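Local coordinates for protein Ala-tRNApro hydrolase ProX (Aeropyrum pernix, PDB 1WDV) that probably hydrolyses mischarged alanyl-tRNA(Pro), acting in trans as an editing enzyme that complements prolyl-tRNA synthetase, at residues L46-N51 with V79-A84; G53-V58 with P105-V110. One frame throughout, in Å; residues are numbered along the deposited sequence.

Interaction 1. Residues L46-N51 with V79-A84; sequences LIVLDN and VRLARA
R80 lies beside L49 as its antiparallel hydrogen-bonded partner, and the two side chains point the same way from one face of the sheet. Their backbones are joined by L49 N to R80 O at 2.8 Å, running nearly along the C=O axis, and by the more bent R80 N to L49 O. From CB, the R80 chain starts in the crowded position between its own N and carbonyl carbon (chi1 70°), so R80 CG comes within 4.1 Å of L49 O; it then runs extended to NE. At the tip, L49 CD1 sits over one guanidinium face, 3.7 Å from R80 NH1, while R83 NH1 covers the opposite face. R80 NH1 also donates to L81 O at 3.0 Å and forms a salt bridge with E86 OE1, which probably offsets the nearness of the second arginine. An alanine at R80 would probably leave L49 CD1 less covered and E86 without this salt-bridge partner. A82 N donates to I47 O at 2.9 Å, and the single methyl of A82 fits between I47 CG2 and L49 CG. On the other face, V48 CG1 meets V79 CB obliquely at 3.8 Å. Strand 79-81 is thus a short antiparallel edge strand of the mixed sheet, leading into helix 84-91.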
loop_
_atom_site.group_PDB
_atom_site.type_symbol
_atom_site.label_atom_id
_atom_site.label_comp_id
_atom_site.label_asym_id
_atom_site.label_seq_id
_atom_site.Cartn_x
_atom_site.Cartn_y
_atom_site.Cartn_z
ATOM N N LEU A 46 4.186 -0.441 1.803
ATOM C CA LEU A 46 5.439 -0.896 2.385
ATOM C C LEU A 46 5.226 -1.509 3.744
ATOM O O LEU A 46 4.590 -0.907 4.599
ATOM C CB LEU A 46 6.404 0.282 2.553
ATOM C CG LEU A 46 6.697 1.058 1.270
ATOM C CD1 LEU A 46 7.581 2.288 1.617
ATOM C CD2 LEU A 46 7.368 0.134 0.260
ATOM N N ILE A 47 5.776 -2.697 3.972
ATOM C CA ILE A 47 5.613 -3.292 5.300
ATOM C C ILE A 47 6.758 -2.824 6.197
ATOM O O ILE A 47 7.955 -2.919 5.843
ATOM C CB ILE A 47 5.585 -4.831 5.210
ATOM C CG1 ILE A 47 4.452 -5.275 4.276
ATOM C CG2 ILE A 47 5.409 -5.445 6.592
ATOM C CD1 ILE A 47 3.025 -4.832 4.714
ATOM N N VAL A 48 6.391 -2.314 7.375
ATOM C CA VAL A 48 7.366 -1.799 8.331
ATOM C C VAL A 48 7.214 -2.575 9.640
ATOM O O VAL A 48 6.091 -2.886 10.056
ATOM C CB VAL A 48 7.112 -0.291 8.552
ATOM C CG1 VAL A 48 8.027 0.283 9.632
ATOM C CG2 VAL A 48 7.365 0.444 7.222
ATOM N N LEU A 49 8.347 -2.877 10.279
ATOM C CA LEU A 49 8.330 -3.651 11.517
ATOM C C LEU A 49 8.914 -2.888 12.683
ATOM O O LEU A 49 9.946 -2.244 12.525
ATOM C CB LEU A 49 9.176 -4.906 11.335
ATOM C CG LEU A 49 8.868 -5.739 10.087
ATOM C CD1 LEU A 49 9.879 -6.889 10.011
ATOM C CD2 LEU A 49 7.449 -6.277 10.156
ATOM N N ASP A 50 8.289 -2.948 13.858
ATOM C CA ASP A 50 8.922 -2.309 14.993
ATOM C C ASP A 50 9.670 -3.410 15.757
ATOM O O ASP A 50 9.643 -4.580 15.362
ATOM C CB ASP A 50 7.921 -1.527 15.887
ATOM C CG ASP A 50 6.868 -2.401 16.571
ATOM O OD1 ASP A 50 7.161 -3.548 16.952
ATOM O OD2 ASP A 50 5.716 -1.897 16.755
ATOM N N ASN A 51 10.381 -3.059 16.822
ATOM C CA ASN A 51 11.125 -4.084 17.540
ATOM C C ASN A 51 10.364 -4.859 18.620
ATOM O O ASN A 51 10.984 -5.513 19.470
ATOM C CB ASN A 51 12.396 -3.469 18.126
ATOM C CG ASN A 51 12.106 -2.477 19.241
ATOM O OD1 ASN A 51 10.962 -2.077 19.468
ATOM N ND2 ASN A 51 13.157 -2.076 19.944
ATOM N N VAL A 79 12.028 1.231 14.361
ATOM C CA VAL A 79 11.417 0.494 13.241
ATOM C C VAL A 79 12.381 0.251 12.097
ATOM O O VAL A 79 13.466 0.842 12.030
ATOM C CB VAL A 79 10.202 1.248 12.624
ATOM C CG1 VAL A 79 9.099 1.376 13.658
ATOM C CG2 VAL A 79 10.625 2.618 12.112
ATOM N N ARG A 80 11.975 -0.626 11.187
ATOM C CA ARG A 80 12.782 -0.900 10.004
ATOM C C ARG A 80 11.853 -1.424 8.940
ATOM O O ARG A 80 10.717 -1.782 9.221
ATOM C CB ARG A 80 13.876 -1.950 10.276
ATOM C CG ARG A 80 13.367 -3.390 10.503
ATOM C CD ARG A 80 14.562 -4.340 10.512
ATOM N NE ARG A 80 14.224 -5.705 10.933
ATOM C CZ ARG A 80 13.679 -6.644 10.163
ATOM N NH1 ARG A 80 13.389 -6.385 8.899
ATOM N NH2 ARG A 80 13.443 -7.870 10.655
ATOM N N LEU A 81 12.345 -1.468 7.703
ATOM C CA LEU A 81 11.564 -2.025 6.607
ATOM C C LEU A 81 11.647 -3.528 6.722
ATOM O O LEU A 81 12.710 -4.058 7.069
ATOM C CB LEU A 81 12.180 -1.665 5.256
ATOM C CG LEU A 81 12.016 -0.217 4.857
ATOM C CD1 LEU A 81 12.986 0.094 3.707
ATOM C CD2 LEU A 81 10.552 0.024 4.463
ATOM N N ALA A 82 10.527 -4.195 6.485
ATOM C CA ALA A 82 10.504 -5.662 6.436
ATOM C C ALA A 82 11.277 -6.013 5.173
ATOM O O ALA A 82 11.182 -5.310 4.148
ATOM C CB ALA A 82 9.078 -6.167 6.276
ATOM N N ARG A 83 12.054 -7.088 5.236
ATOM C CA ARG A 83 12.783 -7.563 4.060
ATOM C C ARG A 83 11.784 -8.309 3.167
ATOM O O ARG A 83 10.717 -8.721 3.628
ATOM C CB ARG A 83 13.951 -8.444 4.511
ATOM C CG ARG A 83 14.985 -7.566 5.233
ATOM C CD ARG A 83 16.214 -8.315 5.674
ATOM N NE ARG A 83 15.893 -9.335 6.642
ATOM C CZ ARG A 83 15.988 -9.199 7.962
ATOM N NH1 ARG A 83 16.414 -8.059 8.533
ATOM N NH2 ARG A 83 15.630 -10.221 8.723
ATOM N N ALA A 84 12.103 -8.481 1.892
ATOM C CA ALA A 84 11.157 -9.126 0.963
ATOM C C ALA A 84 10.564 -10.463 1.393
ATOM O O ALA A 84 9.374 -10.718 1.166
ATOM C CB ALA A 84 11.796 -9.250 -0.429
HETATM O O HOH W 1 9.137 -3.495 3.276
#

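Interaction 2. Residues G53-V58 with P105-V110; sequences GGVYAV and PNIVLV
Strands 55-58 and 108-110 are parallel neighbours inside the mixed sheet of the aminoacyl-tRNA editing domain, their axes 30° apart. Beta-branched residues dominate, and their branched side chains pack on both faces. On the face of V55 and A57, I107 supplies the bump: its CG2, anti to the backbone N, enters the hollow left by the single methyl of A57, 3.7 Å from A57 CB. L109 CD1 borders the same methyl, 4.1 Å from A57 CB. The other branch of I107, CG1, crosses V55 obliquely and touches V55 CG1 at 3.7 Å. On the opposite face Y56 and V108 run side by side, and the tyrosine ring presents CD2 to V108 CB at 3.7 Å, with V110 CG2 also approaching Y56 CD2, more loosely. The Y56 hydroxyl is hydrogen-bonded to D50 OD2, which anchors the far end of the ring. V58 CG2 then rests near V110 CB. Toward the G53 and N106 end, two waters bridge the widening gap: one accepts from V55 N and donates to N106 O, the other links G53 O to N106 ND2. Three backbone hydrogen bonds tie the strands; in one, V108 N donates to V55 O at 2.9 Å in the carbonyl plane.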
loop_
_atom_site.group_PDB
_atom_site.type_symbol
_atom_site.label_atom_id
_atom_site.label_comp_id
_atom_site.label_asym_id
_atom_site.label_seq_id
_atom_site.Cartn_x
_atom_site.Cartn_y
_atom_site.Cartn_z
ATOM N N GLY A 53 7.319 -6.826 17.714
ATOM C CA GLY A 53 6.305 -7.608 17.041
ATOM C C GLY A 53 5.248 -6.838 16.265
ATOM O O GLY A 53 4.356 -7.445 15.668
ATOM N N GLY A 54 5.348 -5.516 16.241
ATOM C CA GLY A 54 4.356 -4.721 15.526
ATOM C C GLY A 54 4.602 -4.690 14.023
ATOM O O GLY A 54 5.750 -4.665 13.565
ATOM N N VAL A 55 3.521 -4.710 13.254
ATOM C CA VAL A 55 3.652 -4.715 11.809
ATOM C C VAL A 55 2.741 -3.651 11.243
ATOM O O VAL A 55 1.559 -3.578 11.595
ATOM C CB VAL A 55 3.268 -6.075 11.211
ATOM C CG1 VAL A 55 3.509 -6.060 9.693
ATOM C CG2 VAL A 55 4.111 -7.194 11.898
ATOM N N TYR A 56 3.292 -2.844 10.346
ATOM C CA TYR A 56 2.543 -1.779 9.709
ATOM C C TYR A 56 2.593 -1.891 8.182
ATOM O O TYR A 56 3.559 -2.424 7.630
ATOM C CB TYR A 56 3.140 -0.426 10.087
ATOM C CG TYR A 56 3.287 -0.181 11.562
ATOM C CD1 TYR A 56 4.364 -0.726 12.262
ATOM C CD2 TYR A 56 2.358 0.593 12.255
ATOM C CE1 TYR A 56 4.526 -0.511 13.625
ATOM C CE2 TYR A 56 2.514 0.813 13.648
ATOM C CZ TYR A 56 3.607 0.250 14.305
ATOM O OH TYR A 56 3.787 0.420 15.662
ATOM N N ALA A 57 1.539 -1.425 7.521
ATOM C CA ALA A 57 1.475 -1.377 6.049
ATOM C C ALA A 57 1.366 0.136 5.833
ATOM O O ALA A 57 0.422 0.764 6.286
ATOM C CB ALA A 57 0.231 -2.087 5.529
ATOM N N VAL A 58 2.347 0.700 5.136
ATOM C CA VAL A 58 2.432 2.141 4.947
ATOM C C VAL A 58 2.318 2.464 3.458
ATOM O O VAL A 58 3.175 2.081 2.667
ATOM C CB VAL A 58 3.801 2.639 5.515
ATOM C CG1 VAL A 58 3.852 4.188 5.509
ATOM C CG2 VAL A 58 3.983 2.089 6.955
ATOM N N PRO A 105 -5.252 -9.121 10.096
ATOM C CA PRO A 105 -5.709 -8.070 11.005
ATOM C C PRO A 105 -4.770 -7.454 12.023
ATOM O O PRO A 105 -5.119 -6.446 12.636
ATOM C CB PRO A 105 -6.966 -8.680 11.624
ATOM C CG PRO A 105 -6.607 -10.133 11.695
ATOM C CD PRO A 105 -5.934 -10.395 10.357
ATOM N N ASN A 106 -3.575 -8.017 12.191
ATOM C CA ASN A 106 -2.633 -7.433 13.132
ATOM C C ASN A 106 -1.887 -6.270 12.497
ATOM O O ASN A 106 -1.320 -5.435 13.199
ATOM C CB ASN A 106 -1.613 -8.468 13.598
ATOM C CG ASN A 106 -0.772 -9.016 12.449
ATOM O OD1 ASN A 106 -1.319 -9.513 11.470
ATOM N ND2 ASN A 106 0.561 -8.918 12.561
ATOM N N ILE A 107 -1.887 -6.220 11.166
ATOM C CA ILE A 107 -1.147 -5.166 10.483
ATOM C C ILE A 107 -1.884 -3.838 10.527
ATOM O O ILE A 107 -3.049 -3.739 10.161
ATOM C CB ILE A 107 -0.834 -5.604 9.040
ATOM C CG1 ILE A 107 -0.039 -6.920 9.098
ATOM C CG2 ILE A 107 -0.065 -4.464 8.309
ATOM C CD1 ILE A 107 0.484 -7.413 7.754
ATOM N N VAL A 108 -1.176 -2.822 11.001
ATOM C CA VAL A 108 -1.723 -1.487 11.149
ATOM C C VAL A 108 -1.492 -0.679 9.887
ATOM O O VAL A 108 -0.342 -0.528 9.448
ATOM C CB VAL A 108 -1.040 -0.805 12.321
ATOM C CG1 VAL A 108 -1.505 0.640 12.432
ATOM C CG2 VAL A 108 -1.325 -1.610 13.596
ATOM N N LEU A 109 -2.570 -0.123 9.330
ATOM C CA LEU A 109 -2.450 0.658 8.097
ATOM C C LEU A 109 -2.181 2.149 8.337
ATOM O O LEU A 109 -2.828 2.776 9.187
ATOM C CB LEU A 109 -3.738 0.497 7.277
ATOM C CG LEU A 109 -3.838 1.212 5.924
ATOM C CD1 LEU A 109 -2.816 0.587 4.984
ATOM C CD2 LEU A 109 -5.244 1.069 5.350
ATOM N N VAL A 110 -1.222 2.692 7.596
ATOM C CA VAL A 110 -0.839 4.118 7.683
ATOM C C VAL A 110 -0.855 4.657 6.250
ATOM O O VAL A 110 -0.296 4.041 5.353
ATOM C CB VAL A 110 0.600 4.280 8.268
ATOM C CG1 VAL A 110 1.000 5.756 8.318
ATOM C CG2 VAL A 110 0.688 3.653 9.667
HETATM O O HOH W 2 1.643 -7.644 15.062
HETATM O O HOH W 3 1.047 -4.756 14.666
#

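In the fold
Both interactions belong to one five-stranded mixed sheet and are joined by the antiparallel pairing of strands 43-50 and 55-61, through L46 O with V58 N and V48 O with Y56 N. Interaction 1 adds one of the two outermost strands, 79-81; there an arginine and its acidic partner cover an aliphatic chain at a partly exposed border. Interaction 2 lies farther in, since strand 108-112 is itself flanked by 146-148, and its strand-to-strand packing is mainly aliphatic, polar links gathering at the loop end. I47 CG2 packs on V55 CG1 at 3.7 Å, linking the two apolar clusters. Helix 68-75 touches both, through V79, Y56, V58 and V110.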